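PDB 6FV4: N-acetylglucosamine-6-phosphate deacetylase from Mycobacterium smegmatis, which probably catalyses the metal-dependent removal of the acetyl group from N-acetylglucosamine-6-phosphate, giving glucosamine-6-phosphate and acetate. Local coordinates for residues D41-V46 / A369-V374; L18-T23 / G49-Q54. The protein carries 1 engineered substitution. One frame throughout, in Å; residues are numbered along the deposited sequence.

Contact 1: residues D41-V46 / A369-V374; sequences DRVVAV and ARADLV
Arg42 and Arg370 face each other across a single antiparallel bridge, as a non-hydrogen-bonded pair whose CA atoms lie 4.4 Å apart. The bonds run through their neighbours. The N-H of Val43 reaches Ala369 O at 2.7 Å, while Ala371 N donates a hydrogen bond to Asp41 O at 2.8 Å. Each acceptor also takes a CA-H...O contact from the bridged pair: Arg42 CA to Ala369 O, and Arg370 CA to Asp41 O.

The two arginine side chains cross at a slant, their guanidinium planes 71° apart. Arg42 bends at both chi2 and chi3, folding back until the Arg370 backbone N lies over one face of its guanidinium. That N is 3.4 Å from Arg42 NH2, but both are donors and do not bond; NH2 instead hydrogen-bonds Gly368 O. Asp41 OD2 offers Arg42 NH1 just a long salt bridge, 4.0 Å. Arg370 turns away toward Asp372, gripping it side-on: NE binds both carboxylate oxygens, and NH2 meets OD2 at 2.8 Å. Asp372 OD1 accepts a further bond from Ala388 N. Beneath the bridge, Val43 CG2 packs on Ala371 CB at 4.1 Å, and both side chains also rest on Ile38 of strand 34-39.

The chemistry thus splits in two. Main-chain bonds join the segments, whereas the arginines find their closer acceptors on the 368-372 side, an arrangement that would probably ease the like charges of two neighbouring guanidinium groups.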
loop_
_atom_site.group_PDB
_atom_site.type_symbol
_atom_site.label_atom_id
_atom_site.label_comp_id
_atom_site.label_asym_id
_atom_site.label_seq_id
_atom_site.Cartn_x
_atom_site.Cartn_y
_atom_site.Cartn_z
ATOM N N ASP B 41 -2.374 -18.520 -37.445
ATOM C CA ASP B 41 -2.708 -17.648 -36.327
ATOM C C ASP B 41 -1.858 -17.900 -35.086
ATOM O O ASP B 41 -2.189 -17.374 -34.027
ATOM C CB ASP B 41 -4.195 -17.786 -35.976
ATOM C CG ASP B 41 -4.539 -19.158 -35.441
ATOM O OD1 ASP B 41 -3.804 -20.108 -35.778
ATOM O OD2 ASP B 41 -5.557 -19.297 -34.719
ATOM N N ARG B 42 -0.772 -18.672 -35.183
ATOM C CA ARG B 42 -0.007 -19.075 -34.011
ATOM C C ARG B 42 1.425 -18.545 -34.063
ATOM O O ARG B 42 2.026 -18.412 -35.133
ATOM C CB ARG B 42 0.030 -20.610 -33.860
ATOM C CG ARG B 42 -1.306 -21.328 -34.044
ATOM C CD ARG B 42 -2.417 -20.768 -33.152
ATOM N NE ARG B 42 -2.164 -20.919 -31.721
ATOM C CZ ARG B 42 -3.104 -20.787 -30.785
ATOM N NH1 ARG B 42 -4.360 -20.510 -31.127
ATOM N NH2 ARG B 42 -2.788 -20.937 -29.502
ATOM N N VAL B 43 1.971 -18.240 -32.888
ATOM C CA VAL B 43 3.411 -18.059 -32.779
ATOM C C VAL B 43 4.057 -19.438 -32.857
ATOM O O VAL B 43 3.651 -20.367 -32.152
ATOM C CB VAL B 43 3.782 -17.333 -31.475
ATOM C CG1 VAL B 43 5.315 -17.239 -31.309
ATOM C CG2 VAL B 43 3.158 -15.923 -31.417
ATOM N N VAL B 44 5.027 -19.585 -33.751
ATOM C CA VAL B 44 5.828 -20.808 -33.853
ATOM C C VAL B 44 7.038 -20.757 -32.929
ATOM O O VAL B 44 7.266 -21.663 -32.123
ATOM C CB VAL B 44 6.265 -21.020 -35.317
ATOM C CG1 VAL B 44 7.184 -22.246 -35.436
ATOM C CG2 VAL B 44 5.068 -21.171 -36.180
ATOM N N ALA B 45 7.837 -19.702 -33.035
ATOM C CA ALA B 45 9.031 -19.573 -32.216
ATOM C C ALA B 45 9.294 -18.103 -31.940
ATOM O O ALA B 45 8.901 -17.230 -32.718
ATOM C CB ALA B 45 10.254 -20.207 -32.891
ATOM N N VAL B 46 9.952 -17.849 -30.810
ATOM C CA VAL B 46 10.450 -16.535 -30.423
ATOM C C VAL B 46 11.911 -16.703 -30.035
ATOM O O VAL B 46 12.311 -17.751 -29.520
ATOM C CB VAL B 46 9.629 -15.935 -29.255
ATOM C CG1 VAL B 46 10.158 -14.594 -28.850
ATOM C CG2 VAL B 46 8.172 -15.808 -29.648
ATOM N N ALA B 369 1.379 -19.981 -28.638
ATOM C CA ALA B 369 0.394 -18.953 -28.332
ATOM C C ALA B 369 -0.192 -18.354 -29.609
ATOM O O ALA B 369 0.431 -18.364 -30.675
ATOM C CB ALA B 369 1.028 -17.849 -27.489
ATOM N N ARG B 370 -1.410 -17.821 -29.491
ATOM C CA ARG B 370 -2.005 -17.118 -30.620
ATOM C C ARG B 370 -1.226 -15.840 -30.897
ATOM O O ARG B 370 -0.685 -15.207 -29.987
ATOM C CB ARG B 370 -3.485 -16.801 -30.374
ATOM C CG ARG B 370 -4.266 -16.657 -31.682
ATOM C CD ARG B 370 -5.748 -16.419 -31.479
ATOM N NE ARG B 370 -6.003 -15.109 -30.887
ATOM C CZ ARG B 370 -7.211 -14.658 -30.570
ATOM N NH1 ARG B 370 -8.296 -15.412 -30.803
ATOM N NH2 ARG B 370 -7.332 -13.451 -30.023
ATOM N N ALA B 371 -1.140 -15.482 -32.179
ATOM C CA ALA B 371 -0.274 -14.393 -32.618
ATOM C C ALA B 371 -1.028 -13.066 -32.496
ATOM O O ALA B 371 -1.515 -12.488 -33.471
ATOM C CB ALA B 371 0.216 -14.640 -34.037
ATOM N N ASP B 372 -1.107 -12.578 -31.259
ATOM C CA ASP B 372 -1.702 -11.287 -30.941
ATOM C C ASP B 372 -0.584 -10.413 -30.395
ATOM O O ASP B 372 0.005 -10.744 -29.361
ATOM C CB ASP B 372 -2.810 -11.413 -29.898
ATOM C CG ASP B 372 -3.894 -12.390 -30.293
ATOM O OD1 ASP B 372 -3.971 -12.791 -31.474
ATOM O OD2 ASP B 372 -4.683 -12.759 -29.403
ATOM N N LEU B 373 -0.269 -9.326 -31.094
ATOM C CA LEU B 373 0.832 -8.479 -30.656
ATOM C C LEU B 373 0.567 -7.047 -31.089
ATOM O O LEU B 373 -0.294 -6.778 -31.933
ATOM C CB LEU B 373 2.182 -8.979 -31.194
ATOM C CG LEU B 373 2.394 -9.185 -32.700
ATOM C CD1 LEU B 373 2.619 -7.871 -33.456
ATOM C CD2 LEU B 373 3.588 -10.127 -32.919
ATOM N N VAL B 374 1.343 -6.128 -30.508
ATOM C CA VAL B 374 1.193 -4.693 -30.726
ATOM C C VAL B 374 2.575 -4.099 -30.953
ATOM O O VAL B 374 3.531 -4.446 -30.255
ATOM C CB VAL B 374 0.491 -3.998 -29.535
ATOM C CG1 VAL B 374 0.446 -2.482 -29.740
ATOM C CG2 VAL B 374 -0.912 -4.535 -29.351
#

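Contact 2: residues L18-T23 / G49-Q54; sequences LLTADT and GAPPAQ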
loop_
_atom_site.group_PDB
_atom_site.type_symbol
_atom_site.label_atom_id
_atom_site.label_comp_id
_atom_site.label_asym_id
_atom_site.label_seq_id
_atom_site.Cartn_x
_atom_site.Cartn_y
_atom_site.Cartn_z
ATOM N N LEU B 18 8.349 -14.190 -40.560
ATOM C CA LEU B 18 9.396 -13.845 -39.613
ATOM C C LEU B 18 9.392 -12.336 -39.384
ATOM O O LEU B 18 9.607 -11.560 -40.320
ATOM C CB LEU B 18 10.756 -14.311 -40.127
ATOM C CG LEU B 18 11.877 -14.295 -39.096
ATOM C CD1 LEU B 18 11.376 -14.869 -37.778
ATOM C CD2 LEU B 18 13.061 -15.087 -39.608
ATOM N N LEU B 19 9.147 -11.929 -38.145
ATOM C CA LEU B 19 9.143 -10.529 -37.751
ATOM C C LEU B 19 10.338 -10.238 -36.857
ATOM O O LEU B 19 10.664 -11.039 -35.977
ATOM C CB LEU B 19 7.869 -10.182 -36.986
ATOM C CG LEU B 19 6.566 -10.087 -37.747
ATOM C CD1 LEU B 19 5.452 -9.794 -36.758
ATOM C CD2 LEU B 19 6.699 -8.977 -38.766
ATOM N N THR B 20 10.975 -9.090 -37.059
ATOM C CA THR B 20 12.031 -8.624 -36.165
ATOM C C THR B 20 11.702 -7.239 -35.633
ATOM O O THR B 20 11.052 -6.435 -36.306
ATOM C CB THR B 20 13.410 -8.532 -36.841
ATOM O OG1 THR B 20 13.331 -7.666 -37.980
ATOM C CG2 THR B 20 13.938 -9.900 -37.250
ATOM N N ALA B 21 12.190 -6.955 -34.431
ATOM C CA ALA B 21 12.060 -5.630 -33.849
ATOM C C ALA B 21 13.244 -5.393 -32.929
ATOM O O ALA B 21 13.869 -6.335 -32.444
ATOM C CB ALA B 21 10.745 -5.480 -33.082
ATOM N N ASP B 22 13.540 -4.117 -32.679
ATOM C CA ASP B 22 14.627 -3.784 -31.765
ATOM C C ASP B 22 14.389 -4.347 -30.369
ATOM O O ASP B 22 15.347 -4.725 -29.683
ATOM C CB ASP B 22 14.797 -2.268 -31.695
ATOM C CG ASP B 22 15.894 -1.758 -32.608
ATOM O OD1 ASP B 22 16.332 -2.513 -33.507
ATOM O OD2 ASP B 22 16.317 -0.595 -32.427
ATOM N N THR B 23 13.126 -4.404 -29.927
ATOM C CA THR B 23 12.775 -4.916 -28.602
ATOM C C THR B 23 11.503 -5.744 -28.691
ATOM O O THR B 23 10.498 -5.256 -29.209
ATOM C CB THR B 23 12.541 -3.789 -27.593
ATOM O OG1 THR B 23 13.700 -2.946 -27.506
ATOM C CG2 THR B 23 12.235 -4.381 -26.234
ATOM N N GLY B 49 18.374 -11.959 -30.440
ATOM C CA GLY B 49 19.466 -11.858 -31.390
ATOM C C GLY B 49 18.991 -11.861 -32.834
ATOM O O GLY B 49 17.859 -11.483 -33.152
ATOM N N ALA B 50 19.877 -12.311 -33.717
ATOM C CA ALA B 50 19.604 -12.283 -35.143
ATOM C C ALA B 50 18.532 -13.306 -35.513
ATOM O O ALA B 50 18.452 -14.385 -34.914
ATOM C CB ALA B 50 20.880 -12.567 -35.932
ATOM N N PRO B 51 17.700 -12.998 -36.502
ATOM C CA PRO B 51 16.656 -13.946 -36.919
ATOM C C PRO B 51 17.263 -15.185 -37.550
ATOM O O PRO B 51 18.412 -15.157 -38.017
ATOM C CB PRO B 51 15.831 -13.144 -37.939
ATOM C CG PRO B 51 16.739 -12.054 -38.401
ATOM C CD PRO B 51 17.639 -11.727 -37.246
ATOM N N PRO B 52 16.524 -16.300 -37.578
ATOM C CA PRO B 52 17.063 -17.512 -38.213
ATOM C C PRO B 52 17.237 -17.381 -39.718
ATOM O O PRO B 52 18.132 -18.025 -40.283
ATOM C CB PRO B 52 16.017 -18.578 -37.861
ATOM C CG PRO B 52 14.741 -17.796 -37.690
ATOM C CD PRO B 52 15.178 -16.518 -37.020
ATOM N N ALA B 53 16.404 -16.580 -40.378
ATOM C CA ALA B 53 16.498 -16.325 -41.810
ATOM C C ALA B 53 16.282 -14.832 -42.032
ATOM O O ALA B 53 16.179 -14.052 -41.080
ATOM C CB ALA B 53 15.482 -17.174 -42.583
ATOM N N GLN B 54 16.215 -14.417 -43.294
ATOM C CA GLN B 54 15.901 -13.025 -43.581
ATOM C C GLN B 54 14.444 -12.750 -43.228
ATOM O O GLN B 54 13.546 -13.505 -43.614
ATOM C CB GLN B 54 16.170 -12.692 -45.046
ATOM C CG GLN B 54 15.878 -11.231 -45.386
ATOM C CD GLN B 54 16.316 -10.847 -46.787
ATOM O OE1 GLN B 54 15.803 -11.374 -47.782
ATOM N NE2 GLN B 54 17.266 -9.919 -46.876
#
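With CG anti to the backbone N (chi1 -167°) and chi2 at 44°, Leu18 sends CD2 outward as its leading methyl and turns CD1 aside, so that CD2 does the touching against Pro51, Pro52 and Ala53. On Thr20, chi1 of 57° sets CG2 anti to the carbonyl carbon and aims this methyl at the Pro51 ring.

Leu18 and Pro52 meet tip to tip, CD2 coming within 3.6 Å of Pro52 CD. The same methyl lies 3.8 Å from Pro51 CB and also approaches the carbonyl oxygen of Ala53. Thr20 crosses the neighbouring proline at a slant, its CG2 3.7 Å from Pro51 CG. Pro51 therefore rests against both residues, while the Thr20 hydroxyl turns to a different task: OG1 is hydrogen-bonded to Asn58 OD1. Trp35 of strand 34-39 touches Leu18, Thr20 and Pro52, adding an aromatic neighbour to this apolar patch.

Residues 49-54 belong to the connection that leaves edge strand 42-48, passes over a face of the four-stranded sheet and returns as strand 57-58 beside strand 16-21. This crossover connection, carrying the Pro51-Pro52 pair, covers part of one face of the small beta domain that accompanies the barrel in NagA enzymes.

How the contacts relate
Along the chain the segments alternate: 18-23, 41-46, 49-54 and finally 369-374. The contact centres lie 14 Å apart. Segment 41-46 of contact 1 and strand 16-21 of contact 2 belong to the four-stranded sheet ordered 42-48, 34-39, 16-21, 57-58, whereas 369-374 leads into strand 373-376, paired with strands 63-76 and 382-387. Contact 2 covers the sheet with a nearby loop; contact 1 ties its edge strand to a segment more than 320 residues later. They meet where Leu373 CD2 packs on Leu19 CD1 at 4.3 Å. Since Leu19 points away from the 49-54 loop, the contacts work on different sides of strand 16-21. The small beta domain is thus assembled from both chain ends, with the catalytic barrel inserted between them.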